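PDB 5FFJ: endonuclease and methylase LlaGI from Lactococcus lactis, which probably recognises and methylates a specific DNA sequence and, when its nuclease is present, cleaves unmodified DNA with the help of ATP-driven motor activity. Local coordinates for residues A[1307-1321]-A[1346-1358]. Numbering follows the deposited sequence.
With nucleotides of chain B.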
# COMPACT_ATOMS: atom_id res chain seq x y z
N VAL A 1307 -13.14 0.39 -31.35
CA VAL A 1307 -12.91 -0.61 -30.33
C VAL A 1307 -12.99 0.01 -28.94
O VAL A 1307 -12.56 1.15 -28.73
CB VAL A 1307 -11.54 -1.29 -30.51
CG1 VAL A 1307 -10.40 -0.28 -30.35
CG2 VAL A 1307 -11.38 -2.44 -29.53
N LYS A 1308 -13.58 -0.73 -28.00
CA LYS A 1308 -13.52 -0.39 -26.59
C LYS A 1308 -12.65 -1.44 -25.91
O LYS A 1308 -11.58 -1.14 -25.38
CB LYS A 1308 -14.91 -0.34 -25.96
CG LYS A 1308 -14.92 0.09 -24.50
CD LYS A 1308 -16.28 -0.12 -23.86
CE LYS A 1308 -16.31 0.41 -22.44
NZ LYS A 1308 -17.63 0.18 -21.78
N LYS A 1309 -13.12 -2.68 -25.95
CA LYS A 1309 -12.37 -3.81 -25.44
C LYS A 1309 -12.87 -5.10 -26.08
O LYS A 1309 -14.03 -5.47 -25.92
CB LYS A 1309 -12.47 -3.90 -23.92
CG LYS A 1309 -11.48 -4.86 -23.30
CD LYS A 1309 -11.40 -4.68 -21.80
CE LYS A 1309 -10.29 -5.51 -21.18
NZ LYS A 1309 -9.92 -5.03 -19.82
N MET A 1310 -11.98 -5.76 -26.80
CA MET A 1310 -12.31 -7.03 -27.43
C MET A 1310 -12.40 -8.10 -26.35
O MET A 1310 -11.73 -8.01 -25.32
CB MET A 1310 -11.26 -7.39 -28.48
CG MET A 1310 -11.19 -6.40 -29.64
SD MET A 1310 -9.72 -6.57 -30.67
CE MET A 1310 -9.70 -8.33 -30.96
N LYS A 1311 -13.23 -9.11 -26.58
CA LYS A 1311 -13.45 -10.16 -25.59
C LYS A 1311 -13.94 -11.45 -26.22
O LYS A 1311 -14.47 -11.46 -27.33
CB LYS A 1311 -14.46 -9.69 -24.54
CG LYS A 1311 -15.91 -10.03 -24.86
CD LYS A 1311 -16.88 -9.52 -23.81
CE LYS A 1311 -17.09 -8.02 -23.90
NZ LYS A 1311 -18.15 -7.55 -22.97
N HIS A 1312 -13.75 -12.54 -25.49
CA HIS A 1312 -14.42 -13.80 -25.79
C HIS A 1312 -15.77 -13.78 -25.08
O HIS A 1312 -15.86 -13.28 -23.96
CB HIS A 1312 -13.58 -14.99 -25.35
CG HIS A 1312 -12.25 -15.08 -26.03
ND1 HIS A 1312 -12.12 -15.21 -27.40
CD2 HIS A 1312 -10.99 -15.07 -25.53
CE1 HIS A 1312 -10.83 -15.27 -27.71
NE2 HIS A 1312 -10.13 -15.18 -26.60
N PRO A 1313 -16.82 -14.32 -25.71
CA PRO A 1313 -18.15 -14.29 -25.10
C PRO A 1313 -18.18 -14.96 -23.72
O PRO A 1313 -18.85 -14.47 -22.81
CB PRO A 1313 -19.03 -15.06 -26.10
CG PRO A 1313 -18.08 -15.84 -26.94
CD PRO A 1313 -16.84 -15.02 -27.01
N LYS A 1314 -17.45 -16.07 -23.59
CA LYS A 1314 -17.25 -16.72 -22.30
C LYS A 1314 -15.77 -16.98 -22.09
O LYS A 1314 -14.96 -16.73 -22.98
CB LYS A 1314 -18.03 -18.04 -22.22
CG LYS A 1314 -19.51 -17.89 -21.92
CD LYS A 1314 -19.75 -17.49 -20.47
CE LYS A 1314 -21.22 -17.24 -20.20
NZ LYS A 1314 -21.75 -16.10 -21.00
N LYS A 1315 -15.42 -17.49 -20.92
CA LYS A 1315 -14.02 -17.79 -20.62
C LYS A 1315 -13.53 -18.97 -21.45
O LYS A 1315 -14.13 -20.04 -21.43
CB LYS A 1315 -13.84 -18.08 -19.13
CG LYS A 1315 -13.06 -17.02 -18.37
N GLY A 1316 -12.45 -18.75 -22.19
CA GLY A 1316 -11.77 -19.83 -22.87
C GLY A 1316 -12.50 -20.38 -24.08
O GLY A 1316 -12.24 -21.52 -24.48
N VAL A 1317 -13.40 -19.59 -24.66
CA VAL A 1317 -13.96 -19.93 -25.96
C VAL A 1317 -13.07 -19.18 -26.93
O VAL A 1317 -12.98 -17.95 -26.89
CB VAL A 1317 -15.50 -19.57 -26.12
CG1 VAL A 1317 -16.16 -19.26 -24.78
CG2 VAL A 1317 -15.76 -18.43 -27.14
N LEU A 1318 -12.35 -19.95 -27.74
CA LEU A 1318 -11.35 -19.41 -28.64
C LEU A 1318 -11.89 -19.39 -30.06
O LEU A 1318 -11.22 -18.95 -31.00
CB LEU A 1318 -10.07 -20.24 -28.55
CG LEU A 1318 -9.64 -20.54 -27.11
CD1 LEU A 1318 -8.44 -21.48 -27.10
CD2 LEU A 1318 -9.34 -19.25 -26.35
N ASP A 1319 -13.12 -19.87 -30.21
CA ASP A 1319 -13.82 -19.85 -31.49
C ASP A 1319 -14.18 -18.42 -31.87
O ASP A 1319 -14.10 -18.04 -33.04
CB ASP A 1319 -15.09 -20.71 -31.43
CG ASP A 1319 -14.82 -22.10 -30.89
OD1 ASP A 1319 -13.85 -22.74 -31.35
OD2 ASP A 1319 -15.59 -22.56 -30.02
N THR A 1320 -14.57 -17.63 -30.87
CA THR A 1320 -15.20 -16.34 -31.11
C THR A 1320 -14.51 -15.17 -30.41
O THR A 1320 -13.99 -15.31 -29.31
CB THR A 1320 -16.67 -16.38 -30.65
OG1 THR A 1320 -17.22 -17.67 -30.95
CG2 THR A 1320 -17.48 -15.30 -31.36
N ILE A 1321 -14.52 -14.02 -31.08
CA ILE A 1321 -14.08 -12.76 -30.49
C ILE A 1321 -15.10 -11.67 -30.82
O ILE A 1321 -15.41 -11.44 -31.98
CB ILE A 1321 -12.70 -12.33 -31.01
CG1 ILE A 1321 -11.62 -13.33 -30.59
CG2 ILE A 1321 -12.35 -10.93 -30.49
CD1 ILE A 1321 -10.27 -13.10 -31.25
N ALA A 1346 -0.26 -14.57 -29.79
CA ALA A 1346 -0.21 -13.36 -30.61
C ALA A 1346 -1.58 -12.71 -30.70
O ALA A 1346 -1.71 -11.48 -30.64
CB ALA A 1346 0.32 -13.69 -32.01
N ILE A 1347 -2.61 -13.53 -30.85
CA ILE A 1347 -3.98 -13.04 -30.95
C ILE A 1347 -4.38 -12.31 -29.67
O ILE A 1347 -5.06 -11.28 -29.71
CB ILE A 1347 -4.96 -14.18 -31.25
CG1 ILE A 1347 -4.66 -14.78 -32.62
CG2 ILE A 1347 -6.40 -13.69 -31.20
CD1 ILE A 1347 -5.33 -16.11 -32.88
N GLU A 1348 -3.96 -12.85 -28.53
CA GLU A 1348 -4.34 -12.29 -27.24
C GLU A 1348 -3.62 -10.96 -26.98
O GLU A 1348 -4.09 -10.15 -26.19
CB GLU A 1348 -4.03 -13.28 -26.12
CG GLU A 1348 -5.14 -13.42 -25.09
CD GLU A 1348 -6.40 -14.07 -25.66
OE1 GLU A 1348 -6.27 -14.99 -26.49
OE2 GLU A 1348 -7.51 -13.65 -25.26
N TRP A 1349 -2.49 -10.75 -27.65
CA TRP A 1349 -1.78 -9.48 -27.54
C TRP A 1349 -2.61 -8.36 -28.16
O TRP A 1349 -2.70 -7.27 -27.61
CB TRP A 1349 -0.41 -9.55 -28.20
CG TRP A 1349 0.66 -10.09 -27.32
CD1 TRP A 1349 1.24 -11.33 -27.39
CD2 TRP A 1349 1.29 -9.42 -26.22
NE1 TRP A 1349 2.19 -11.47 -26.40
CE2 TRP A 1349 2.24 -10.31 -25.68
CE3 TRP A 1349 1.15 -8.15 -25.65
CZ2 TRP A 1349 3.04 -9.97 -24.59
CZ3 TRP A 1349 1.94 -7.82 -24.57
CH2 TRP A 1349 2.87 -8.72 -24.05
N ILE A 1350 -3.20 -8.65 -29.32
CA ILE A 1350 -4.05 -7.68 -30.00
C ILE A 1350 -5.25 -7.34 -29.11
O ILE A 1350 -5.60 -6.16 -28.96
CB ILE A 1350 -4.54 -8.21 -31.36
CG1 ILE A 1350 -3.35 -8.64 -32.23
CG2 ILE A 1350 -5.38 -7.16 -32.08
CD1 ILE A 1350 -2.34 -7.53 -32.50
N ILE A 1351 -5.88 -8.36 -28.53
CA ILE A 1351 -6.98 -8.15 -27.60
C ILE A 1351 -6.52 -7.28 -26.44
O ILE A 1351 -7.19 -6.31 -26.07
CB ILE A 1351 -7.52 -9.49 -27.04
CG1 ILE A 1351 -8.11 -10.33 -28.17
CG2 ILE A 1351 -8.59 -9.23 -25.98
CD1 ILE A 1351 -8.60 -11.69 -27.74
N ASP A 1352 -5.37 -7.63 -25.87
CA ASP A 1352 -4.81 -6.91 -24.73
C ASP A 1352 -4.41 -5.48 -25.08
O ASP A 1352 -4.80 -4.53 -24.39
CB ASP A 1352 -3.60 -7.65 -24.18
CG ASP A 1352 -3.00 -6.97 -22.96
OD1 ASP A 1352 -3.76 -6.66 -22.02
OD2 ASP A 1352 -1.77 -6.74 -22.95
N GLN A 1353 -3.62 -5.33 -26.14
CA GLN A 1353 -3.03 -4.04 -26.49
C GLN A 1353 -4.01 -3.10 -27.17
O GLN A 1353 -4.13 -1.93 -26.78
CB GLN A 1353 -1.81 -4.26 -27.38
CG GLN A 1353 -0.62 -4.83 -26.64
CD GLN A 1353 -0.15 -3.91 -25.54
OE1 GLN A 1353 0.19 -2.75 -25.79
NE2 GLN A 1353 -0.15 -4.41 -24.31
N TYR A 1354 -4.71 -3.58 -28.19
CA TYR A 1354 -5.66 -2.74 -28.91
C TYR A 1354 -6.96 -2.67 -28.13
O TYR A 1354 -7.90 -3.44 -28.35
CB TYR A 1354 -5.86 -3.25 -30.33
CG TYR A 1354 -4.61 -3.04 -31.14
CD1 TYR A 1354 -3.59 -3.99 -31.15
CD2 TYR A 1354 -4.41 -1.87 -31.86
CE1 TYR A 1354 -2.43 -3.79 -31.87
CE2 TYR A 1354 -3.25 -1.66 -32.58
CZ TYR A 1354 -2.26 -2.62 -32.58
OH TYR A 1354 -1.11 -2.41 -33.31
N GLN A 1355 -6.98 -1.72 -27.20
CA GLN A 1355 -7.99 -1.60 -26.17
C GLN A 1355 -7.90 -0.20 -25.60
O GLN A 1355 -6.81 0.34 -25.41
CB GLN A 1355 -7.76 -2.65 -25.08
CG GLN A 1355 -8.47 -2.37 -23.76
CD GLN A 1355 -8.01 -3.30 -22.64
OE1 GLN A 1355 -8.39 -3.12 -21.48
NE2 GLN A 1355 -7.21 -4.31 -22.98
N VAL A 1356 -9.05 0.40 -25.31
CA VAL A 1356 -9.07 1.74 -24.73
C VAL A 1356 -8.78 1.67 -23.24
O VAL A 1356 -9.42 0.91 -22.51
CB VAL A 1356 -10.42 2.45 -24.97
CG1 VAL A 1356 -10.61 3.63 -24.02
CG2 VAL A 1356 -10.52 2.92 -26.41
N LYS A 1357 -7.82 2.46 -22.79
CA LYS A 1357 -7.52 2.57 -21.37
C LYS A 1357 -6.83 3.88 -21.04
O LYS A 1357 -6.26 4.53 -21.92
CB LYS A 1357 -6.65 1.39 -20.90
CG LYS A 1357 -5.59 0.90 -21.88
CD LYS A 1357 -5.05 -0.45 -21.42
CE LYS A 1357 -3.90 -0.96 -22.28
NZ LYS A 1357 -3.47 -2.32 -21.86
N THR A 1358 -6.92 4.28 -19.78
CA THR A 1358 -6.32 5.52 -19.30
C THR A 1358 -5.27 5.22 -18.25
O THR A 1358 -5.32 4.19 -17.58
CB THR A 1358 -7.38 6.47 -18.70
OG1 THR A 1358 -7.76 6.01 -17.40
CG2 THR A 1358 -8.61 6.54 -19.60
P DA B 16 -13.17 -5.74 -17.65
OP1 DA B 16 -12.97 -5.95 -19.10
OP2 DA B 16 -14.16 -4.74 -17.19
O5' DA B 16 -13.55 -7.14 -16.98
C5' DA B 16 -12.69 -8.27 -17.12
C4' DA B 16 -13.40 -9.55 -16.72
O4' DA B 16 -13.43 -9.64 -15.26
C3' DA B 16 -14.85 -9.66 -17.18
O3' DA B 16 -15.15 -11.00 -17.57
C2' DA B 16 -15.64 -9.21 -15.95
C1' DA B 16 -14.77 -9.69 -14.80
N9 DA B 16 -14.86 -8.86 -13.59
C8 DA B 16 -14.74 -7.50 -13.51
N7 DA B 16 -14.85 -7.03 -12.29
C5 DA B 16 -15.07 -8.16 -11.52
C6 DA B 16 -15.27 -8.34 -10.14
N6 DA B 16 -15.29 -7.33 -9.26
N1 DA B 16 -15.45 -9.60 -9.69
C2 DA B 16 -15.43 -10.61 -10.57
N3 DA B 16 -15.25 -10.56 -11.89
C4 DA B 16 -15.07 -9.30 -12.30
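The DNA-facing edge of the Type ISP C-terminal specificity domain is where K1309 and Q1355 meet beside a backbone phosphate of the bound DNA, a worked example of a loop laid over a helix with a lysine reaching the nucleic acid. The K1309 side chain, extended with CG anti to the backbone N (chi1 -168°), runs alongside that of Q1355, both pointing the same way. Its NZ makes two weak hydrogen bonds, to Q1355 OE1 at 3.0 Å and to OP1 of DA16 of chain B at 3.3 Å. Q1355 NE2 turns back to give a weak bond to D1352 O, so both ends of the amide are engaged. With an alanine here, the phosphate would probably lose this ammonium partner and the Q1355 amide be left freer to turn. Beside the pair, V1356 N donates a nearly straight bond to K1308 O (3.0 Å), tying the loop to the segment that leaves helix 1346-1353.

Next to this polar end, the contact turns apolar. I1351 is the central side chain: its CG1 meets M1310 CE at 3.8 Å, and its CD1 reaches I1321 CD1 tip to tip. I1347, one helical turn before I1351, brings CG2 to 3.9 Å from I1321 CD1. Helix 1377-1398 packs against M1310 and I1347.

At the far end, H1312 ND1 donates a straight bond to T1320 O (2.7 Å, 172°) in its ring plane, which limits the rotation of the imidazole and leaves NE2 facing E1348, whose OE2 it meets obliquely through a weak bond (3.3 Å; ring and carboxylate planes 43° apart). The nearby carboxylate would be expected to favour a protonated imidazole. An apolar middle separates two polar ends, one where the K1309 ammonium, shared with Q1355 OE1, weakly meets the phosphate.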